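Local coordinates for protein TonB-dependent siderophore receptor (Pseudomonas aeruginosa 39016, PDB 5NEC) that probably takes up ferric siderophores, and drugs conjugated to siderophores, across the outer membrane in a TonB-dependent manner, at residues Arg98-Gln103 and Asn631-Thr636; Asp197-Val200 and Val206-Ser209; Thr287-Leu292 and Asp347-Phe352. All coordinates share one frame; numbering follows the deposited sequence.

Contact 1 (Arg98-Gln103 and Asn631-Thr636)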
loop_
_atom_site.group_PDB
_atom_site.type_symbol
_atom_site.label_atom_id
_atom_site.label_comp_id
_atom_site.label_asym_id
_atom_site.label_seq_id
_atom_site.Cartn_x
_atom_site.Cartn_y
_atom_site.Cartn_z
ATOM N N ARG A 98 5.993 10.001 -3.972
ATOM C CA ARG A 98 6.585 11.214 -4.552
ATOM C C ARG A 98 5.654 11.873 -5.568
ATOM O O ARG A 98 6.081 12.288 -6.664
ATOM C CB ARG A 98 7.936 10.923 -5.189
ATOM C CG ARG A 98 9.009 10.548 -4.193
ATOM C CD ARG A 98 10.307 10.297 -4.935
ATOM N NE ARG A 98 11.439 10.078 -4.043
ATOM C CZ ARG A 98 12.663 9.738 -4.452
ATOM N NH1 ARG A 98 12.932 9.570 -5.747
ATOM N NH2 ARG A 98 13.630 9.566 -3.553
ATOM N N GLY A 99 4.376 11.920 -5.182
ATOM C CA GLY A 99 3.320 12.522 -5.963
ATOM C C GLY A 99 2.951 11.852 -7.257
ATOM O O GLY A 99 2.399 12.503 -8.144
ATOM N N PHE A 100 3.221 10.551 -7.352
ATOM C CA PHE A 100 2.910 9.786 -8.558
ATOM C C PHE A 100 2.193 8.477 -8.220
ATOM O O PHE A 100 2.511 7.797 -7.246
ATOM C CB PHE A 100 4.175 9.531 -9.375
ATOM C CG PHE A 100 4.773 10.783 -9.998
ATOM C CD1 PHE A 100 4.070 11.504 -10.964
ATOM C CD2 PHE A 100 6.059 11.230 -9.639
ATOM C CE1 PHE A 100 4.619 12.649 -11.544
ATOM C CE2 PHE A 100 6.612 12.366 -10.218
ATOM C CZ PHE A 100 5.886 13.080 -11.168
ATOM N N ASP A 101 1.222 8.148 -9.062
ATOM C CA ASP A 101 0.323 7.019 -8.886
ATOM C C ASP A 101 1.089 5.699 -9.000
ATOM O O ASP A 101 1.802 5.498 -9.979
ATOM C CB ASP A 101 -0.751 7.102 -9.976
ATOM C CG ASP A 101 -1.865 6.096 -9.798
ATOM O OD1 ASP A 101 -1.688 5.033 -9.141
ATOM O OD2 ASP A 101 -2.956 6.384 -10.344
ATOM N N ALA A 102 0.910 4.804 -8.022
ATOM C CA ALA A 102 1.637 3.535 -7.963
ATOM C C ALA A 102 0.751 2.303 -7.737
ATOM O O ALA A 102 1.225 1.307 -7.148
ATOM C CB ALA A 102 2.697 3.609 -6.880
ATOM N N GLN A 103 -0.503 2.342 -8.217
ATOM C CA GLN A 103 -1.442 1.202 -8.057
ATOM C C GLN A 103 -0.901 -0.085 -8.662
ATOM O O GLN A 103 -0.972 -1.150 -8.046
ATOM C CB GLN A 103 -2.823 1.494 -8.668
ATOM C CG GLN A 103 -2.877 1.695 -10.181
ATOM C CD GLN A 103 -4.272 2.053 -10.677
ATOM O OE1 GLN A 103 -5.236 2.124 -9.897
ATOM N NE2 GLN A 103 -4.387 2.298 -11.985
ATOM N N ASN A 631 -0.207 24.498 -10.839
ATOM C CA ASN A 631 -0.884 23.784 -9.764
ATOM C C ASN A 631 -0.031 22.642 -9.199
ATOM O O ASN A 631 0.794 22.050 -9.909
ATOM C CB ASN A 631 -2.227 23.242 -10.256
ATOM C CG ASN A 631 -3.209 24.353 -10.624
ATOM O OD1 ASN A 631 -2.898 25.531 -10.520
ATOM N ND2 ASN A 631 -4.396 23.970 -11.048
ATOM N N GLU A 632 -0.233 22.356 -7.912
ATOM C CA GLU A 632 0.361 21.188 -7.247
ATOM C C GLU A 632 -0.287 19.875 -7.708
ATOM O O GLU A 632 -1.435 19.855 -8.145
ATOM C CB GLU A 632 0.229 21.310 -5.725
ATOM C CG GLU A 632 1.086 22.421 -5.134
ATOM C CD GLU A 632 0.863 22.641 -3.650
ATOM O OE1 GLU A 632 0.754 21.633 -2.918
ATOM O OE2 GLU A 632 0.807 23.817 -3.224
ATOM N N MET A 633 0.457 18.780 -7.599
ATOM C CA MET A 633 -0.049 17.447 -7.956
ATOM C C MET A 633 -1.041 17.049 -6.874
ATOM O O MET A 633 -0.803 17.350 -5.700
ATOM C CB MET A 633 1.065 16.397 -7.976
ATOM C CG MET A 633 2.160 16.606 -9.007
ATOM S SD MET A 633 1.711 16.277 -10.700
ATOM C CE MET A 633 1.592 14.491 -10.662
ATOM N N PRO A 634 -2.147 16.374 -7.254
ATOM C CA PRO A 634 -3.049 15.871 -6.215
ATOM C C PRO A 634 -2.385 14.784 -5.372
ATOM O O PRO A 634 -1.410 14.190 -5.799
ATOM C CB PRO A 634 -4.231 15.295 -7.019
ATOM C CG PRO A 634 -3.671 15.000 -8.378
ATOM C CD PRO A 634 -2.624 16.046 -8.611
ATOM N N ASN A 635 -2.886 14.566 -4.164
ATOM C CA ASN A 635 -2.428 13.454 -3.312
ATOM C C ASN A 635 -0.923 13.501 -3.034
ATOM O O ASN A 635 -0.262 12.476 -2.961
ATOM C CB ASN A 635 -2.876 12.117 -3.940
ATOM C CG ASN A 635 -4.369 12.112 -4.241
ATOM O OD1 ASN A 635 -5.199 12.233 -3.311
ATOM N ND2 ASN A 635 -4.734 12.010 -5.515
ATOM N N THR A 636 -0.401 14.711 -2.884
ATOM C CA THR A 636 1.033 14.956 -2.749
ATOM C C THR A 636 1.238 16.001 -1.659
ATOM O O THR A 636 1.303 17.176 -1.954
ATOM C CB THR A 636 1.624 15.461 -4.086
ATOM O OG1 THR A 636 1.242 14.567 -5.141
ATOM C CG2 THR A 636 3.156 15.547 -4.020
#
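The plug domain meets the barrel here: Gly99, in the tight turn between strands 94-97 and 100-101, and Phe100, which starts the second strand, rest against Met633 and Thr636 of the long loop that leads into strand 639-650. Arg98 and Gly99 both have positive phi, consistent with a type I' turn. Thr636 packs directly on the glycine, with OG1 only 3.0 Å from Gly99 CA, a close approach. Its methyl lies alongside, CG2 standing 3.6 Å from Gly99 CA. The hydroxyl is held from behind, since Thr636 OG1 gives a 2.8 Å hydrogen bond to Pro634 O, arriving well above the carbonyl plane; this bond fixes the rotation of the threonine.

Met633 supplies the apolar part. Its chain bends at both chi2 (-73°) and chi3 (-72°), bringing the methyl round to the Gly99 carbonyl, with Met633 CE 3.3 Å from Gly99 O. The same methyl comes obliquely against the Phe100 ring, with Met633 CE 3.7 Å from Phe100 CE1. Barrel residues Ser579 and Val581 also touch this ring, and Lys561 makes a cation-pi contact with it.

Beyond the interface the plug strand continues into an Asx turn, where Asp101 OD1 accepts from Gln103 N at 3.1 Å. Arg98, the other residue of the tight turn, points away from the loop and forms salt bridges to Glu538 and Glu585 of the barrel strands. A buried seam in which a threonine and a methionine of a barrel loop pack on a plug turn fits the plug-in-barrel architecture of TonB-dependent receptors.

Contact 2 (Asp197-Val200 and Val206-Ser209)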
loop_
_atom_site.group_PDB
_atom_site.type_symbol
_atom_site.label_atom_id
_atom_site.label_comp_id
_atom_site.label_asym_id
_atom_site.label_seq_id
_atom_site.Cartn_x
_atom_site.Cartn_y
_atom_site.Cartn_z
ATOM N N ASP A 197 -12.764 -8.917 12.676
ATOM C CA ASP A 197 -14.013 -8.172 12.670
ATOM C C ASP A 197 -13.806 -6.918 13.519
ATOM O O ASP A 197 -13.109 -6.944 14.528
ATOM C CB ASP A 197 -15.161 -9.017 13.236
ATOM C CG ASP A 197 -15.451 -10.224 12.394
ATOM O OD1 ASP A 197 -14.773 -11.251 12.555
ATOM O OD2 ASP A 197 -16.353 -10.162 11.539
ATOM N N ALA A 198 -14.409 -5.821 13.087
ATOM C CA ALA A 198 -14.271 -4.543 13.776
ATOM C C ALA A 198 -15.290 -3.572 13.235
ATOM O O ALA A 198 -15.712 -3.686 12.078
ATOM C CB ALA A 198 -12.870 -3.980 13.566
ATOM N N ASN A 199 -15.696 -2.635 14.086
ATOM C CA ASN A 199 -16.332 -1.384 13.639
ATOM C C ASN A 199 -15.219 -0.350 13.401
ATOM O O ASN A 199 -14.030 -0.701 13.452
ATOM C CB ASN A 199 -17.336 -0.899 14.687
ATOM C CG ASN A 199 -18.448 -1.888 14.914
ATOM O OD1 ASN A 199 -18.807 -2.641 14.028
ATOM N ND2 ASN A 199 -18.996 -1.889 16.099
ATOM N N VAL A 200 -15.579 0.902 13.122
ATOM C CA VAL A 200 -14.577 1.970 12.973
ATOM C C VAL A 200 -14.901 3.106 13.946
ATOM O O VAL A 200 -15.996 3.650 13.904
ATOM C CB VAL A 200 -14.506 2.501 11.520
ATOM C CG1 VAL A 200 -13.452 3.600 11.379
ATOM C CG2 VAL A 200 -14.227 1.373 10.537
ATOM N N VAL A 206 -20.190 1.732 9.920
ATOM C CA VAL A 206 -19.161 1.248 9.040
ATOM C C VAL A 206 -18.472 0.092 9.755
ATOM O O VAL A 206 -18.243 0.158 10.961
ATOM C CB VAL A 206 -18.157 2.360 8.714
ATOM C CG1 VAL A 206 -16.926 1.823 7.989
ATOM C CG2 VAL A 206 -18.844 3.438 7.906
ATOM N N ASP A 207 -18.194 -0.980 9.017
ATOM C CA ASP A 207 -17.547 -2.140 9.604
ATOM C C ASP A 207 -16.816 -3.020 8.596
ATOM O O ASP A 207 -16.996 -2.903 7.388
ATOM C CB ASP A 207 -18.518 -2.959 10.490
ATOM C CG ASP A 207 -19.594 -3.725 9.708
ATOM O OD1 ASP A 207 -19.541 -3.899 8.456
ATOM O OD2 ASP A 207 -20.532 -4.174 10.405
ATOM N N VAL A 208 -15.969 -3.885 9.134
ATOM C CA VAL A 208 -15.128 -4.751 8.335
ATOM C C VAL A 208 -15.185 -6.144 8.913
ATOM O O VAL A 208 -15.351 -6.335 10.126
ATOM C CB VAL A 208 -13.668 -4.249 8.243
ATOM C CG1 VAL A 208 -13.619 -2.878 7.565
ATOM C CG2 VAL A 208 -12.977 -4.214 9.613
ATOM N N SER A 209 -15.067 -7.102 8.018
ATOM C CA SER A 209 -15.089 -8.496 8.358
ATOM C C SER A 209 -14.239 -9.238 7.327
ATOM O O SER A 209 -14.446 -9.102 6.128
ATOM C CB SER A 209 -16.519 -8.999 8.344
ATOM O OG SER A 209 -16.562 -10.304 8.839
HETATM O O HOH W 1 -18.343 1.754 12.894
#
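Ala198 and Val208 form the hydrogen-bonded antiparallel pair at the centre of this strand pairing. Both backbone bonds are present: Val208 N to Ala198 O at 3.0 Å, the straighter one at 169°, and Ala198 N to Val208 O at 3.1 Å. Next to them Asp197 CA offers its hydrogen to Val208 O at 3.4 Å, a CA-H...O contact that gives this carbonyl a second donor.

Among side chains, the polar link lies in the neighbouring non-hydrogen-bonded pair. Ser209 OG, swung away from its own backbone N (chi1 -172°), donates to Asp197 OD2 at 2.7 Å and approaches from above the carboxylate plane. Asp207, on the same face as these two, has its own hydroxyl partner in Thr239, just past the end of the adjacent strand 225-238.

Apolar contacts are two: Ala198 CB on Val208 CG2 at 4.0 Å within the central pair, and, nearer the loop, Val200 CG2 on Val206 CG1 at 3.7 Å, the two valine side chains crossing at a slant. Between these last two residues the backbones have drawn apart, and a water accepts from Val200 N at 2.9 Å. It also lies very close to Val206 O, so its bond there is doubtful in detail.

Direct pairing, then a water between the strands just before the connecting loop, forms the loop end of the beta hairpin of strands 187-200 and 206-219, probably at the extracellular rim of the outer-membrane barrel.

Contact 3 (Thr287-Leu292 and Asp347-Phe352)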
loop_
_atom_site.group_PDB
_atom_site.type_symbol
_atom_site.label_atom_id
_atom_site.label_comp_id
_atom_site.label_asym_id
_atom_site.label_seq_id
_atom_site.Cartn_x
_atom_site.Cartn_y
_atom_site.Cartn_z
ATOM N N THR A 287 7.904 -21.641 -6.585
ATOM C CA THR A 287 9.258 -21.125 -6.804
ATOM C C THR A 287 10.254 -22.293 -6.800
ATOM O O THR A 287 10.290 -23.057 -5.837
ATOM C CB THR A 287 9.625 -20.090 -5.708
ATOM O OG1 THR A 287 8.620 -19.069 -5.665
ATOM C CG2 THR A 287 10.951 -19.423 -6.004
ATOM N N VAL A 288 11.044 -22.432 -7.871
ATOM C CA VAL A 288 12.121 -23.430 -7.963
ATOM C C VAL A 288 13.475 -22.712 -8.088
ATOM O O VAL A 288 13.658 -21.906 -8.995
ATOM C CB VAL A 288 11.917 -24.378 -9.167
ATOM C CG1 VAL A 288 13.048 -25.411 -9.246
ATOM C CG2 VAL A 288 10.572 -25.083 -9.056
ATOM N N GLU A 289 14.400 -22.989 -7.167
ATOM C CA GLU A 289 15.762 -22.430 -7.191
ATOM C C GLU A 289 16.782 -23.551 -7.313
ATOM O O GLU A 289 16.634 -24.596 -6.681
ATOM C CB GLU A 289 16.082 -21.691 -5.901
ATOM C CG GLU A 289 15.714 -20.233 -5.879
ATOM C CD GLU A 289 16.268 -19.546 -4.645
ATOM O OE1 GLU A 289 16.060 -20.073 -3.524
ATOM O OE2 GLU A 289 16.927 -18.490 -4.787
ATOM N N HIS A 290 17.828 -23.318 -8.095
ATOM C CA HIS A 290 18.922 -24.268 -8.219
ATOM C C HIS A 290 20.250 -23.533 -8.321
ATOM O O HIS A 290 20.419 -22.673 -9.181
ATOM C CB HIS A 290 18.725 -25.181 -9.449
ATOM C CG HIS A 290 19.859 -26.135 -9.672
ATOM N ND1 HIS A 290 20.208 -27.111 -8.755
ATOM C CD2 HIS A 290 20.741 -26.243 -10.690
ATOM C CE1 HIS A 290 21.248 -27.782 -9.207
ATOM N NE2 HIS A 290 21.587 -27.281 -10.381
ATOM N N ASP A 291 21.201 -23.888 -7.468
ATOM C CA ASP A 291 22.570 -23.353 -7.581
ATOM C C ASP A 291 23.352 -24.117 -8.669
ATOM O O ASP A 291 23.642 -25.303 -8.525
ATOM C CB ASP A 291 23.259 -23.391 -6.215
ATOM C CG ASP A 291 22.484 -22.603 -5.158
ATOM O OD1 ASP A 291 21.699 -21.700 -5.526
ATOM O OD2 ASP A 291 22.626 -22.870 -3.957
ATOM N N LEU A 292 23.615 -23.444 -9.788
ATOM C CA LEU A 292 24.333 -24.035 -10.904
ATOM C C LEU A 292 25.818 -24.150 -10.617
ATOM O O LEU A 292 26.458 -25.113 -11.044
ATOM C CB LEU A 292 24.158 -23.191 -12.162
ATOM C CG LEU A 292 22.756 -23.154 -12.734
ATOM C CD1 LEU A 292 22.659 -21.988 -13.701
ATOM C CD2 LEU A 292 22.433 -24.458 -13.442
ATOM N N ASP A 347 14.842 -16.134 -13.478
ATOM C CA ASP A 347 15.968 -15.253 -13.123
ATOM C C ASP A 347 17.301 -15.999 -13.020
ATOM O O ASP A 347 17.352 -17.143 -12.570
ATOM C CB ASP A 347 15.704 -14.553 -11.790
ATOM C CG ASP A 347 14.467 -13.683 -11.820
ATOM O OD1 ASP A 347 14.324 -12.883 -12.764
ATOM O OD2 ASP A 347 13.635 -13.785 -10.898
ATOM N N LEU A 348 18.366 -15.335 -13.457
ATOM C CA LEU A 348 19.738 -15.783 -13.264
ATOM C C LEU A 348 20.455 -14.691 -12.466
ATOM O O LEU A 348 20.486 -13.539 -12.878
ATOM C CB LEU A 348 20.427 -15.996 -14.613
ATOM C CG LEU A 348 21.870 -16.521 -14.573
ATOM C CD1 LEU A 348 21.868 -17.978 -14.103
ATOM C CD2 LEU A 348 22.566 -16.381 -15.921
ATOM N N PHE A 349 21.011 -15.040 -11.319
ATOM C CA PHE A 349 21.722 -14.058 -10.504
ATOM C C PHE A 349 22.956 -14.631 -9.822
ATOM O O PHE A 349 23.077 -15.836 -9.647
ATOM C CB PHE A 349 20.771 -13.403 -9.481
ATOM C CG PHE A 349 20.108 -14.367 -8.544
ATOM C CD1 PHE A 349 18.894 -14.974 -8.887
ATOM C CD2 PHE A 349 20.672 -14.647 -7.298
ATOM C CE1 PHE A 349 18.263 -15.851 -8.003
ATOM C CE2 PHE A 349 20.051 -15.524 -6.408
ATOM C CZ PHE A 349 18.848 -16.121 -6.757
ATOM N N GLY A 350 23.884 -13.746 -9.468
ATOM C CA GLY A 350 25.115 -14.153 -8.788
ATOM C C GLY A 350 26.266 -13.232 -9.113
ATOM O O GLY A 350 26.087 -12.010 -9.108
ATOM N N GLU A 351 27.442 -13.814 -9.392
ATOM C CA GLU A 351 28.694 -13.044 -9.550
ATOM C C GLU A 351 29.557 -13.481 -10.706
ATOM O O GLU A 351 29.622 -14.661 -11.016
ATOM C CB GLU A 351 29.576 -13.167 -8.302
ATOM C CG GLU A 351 28.983 -12.611 -7.018
ATOM C CD GLU A 351 28.046 -13.583 -6.323
ATOM O OE1 GLU A 351 28.344 -14.799 -6.353
ATOM O OE2 GLU A 351 27.013 -13.137 -5.754
ATOM N N PHE A 352 30.253 -12.524 -11.312
ATOM C CA PHE A 352 31.395 -12.824 -12.177
ATOM C C PHE A 352 32.465 -11.729 -12.048
ATOM O O PHE A 352 32.213 -10.679 -11.436
ATOM C CB PHE A 352 30.968 -13.059 -13.642
ATOM C CG PHE A 352 30.425 -11.838 -14.343
ATOM C CD1 PHE A 352 31.262 -10.996 -15.074
ATOM C CD2 PHE A 352 29.068 -11.542 -14.300
ATOM C CE1 PHE A 352 30.755 -9.869 -15.719
ATOM C CE2 PHE A 352 28.552 -10.426 -14.949
ATOM C CZ PHE A 352 29.401 -9.584 -15.657
#
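Glu289 and Phe349 make the polar-to-aromatic half of this contact, and Leu292 and Leu348 the apolar half. The first pair meets carboxylate to ring edge: Glu289 OE2 lies in the plane of the phenyl ring, 3.6 Å from Phe349 CZ. The two flat groups are turned 30° from each other, while the side chains as a whole cross at about a right angle. Because the positive rim of an aromatic ring faces the oxygen, the approach is probably mildly favourable. Phe349 gets there by placing CG between its backbone N and carbonyl carbon (chi1 58°), which sends the ring across toward the glutamate. Beyond CG the Glu289 chain is extended, bringing its carboxylate to the level of the ring's far end.

That carboxylate is engaged mainly elsewhere. OE1 forms a salt bridge with Arg226 and OE2 one with Arg299, so the ring edge adds a further, weaker neighbour to an oxygen already paired with an arginine. The two guanidinium groups would be expected to keep the glutamate ionised and its position fixed.

The apolar part is a single methyl contact: Leu292 CD1 and Leu348 CD1 at 4.1 Å, the side chains roughly perpendicular. Leu292 is on the surface.

The backbones themselves stay well apart, Glu289 CA and Asp347 CA being 9.3 Å from each other, because strand 296-316 runs between them and pairs with both. Its Thr297 touches Glu289 as well as Phe349. The contact therefore bridges second-neighbour strands 276-291 and 327-354 over the intervening one; strand 225-238 continues the barrel wall beyond Glu289 and strand 357-379 beyond Phe349.

Overall arrangement
From the N terminus, the chain first passes through the plug, where residues 98-103 open contact 1. It then enters the barrel and closes contact 2 across a short hairpin loop, with five residues between its segments. Contact 3 follows in series, spanning 54 residues and linking barrel strands that are next but one to each other. Only much later does 631-636 come back to the plug and complete contact 1, whose span of 527 residues encloses both others. Contacts 2 and 3 lie on opposite sides of the chain's centre, their centres about 44 Å apart, and stay within the barrel wall; contact 1 instead ties the wall's loop to the plug.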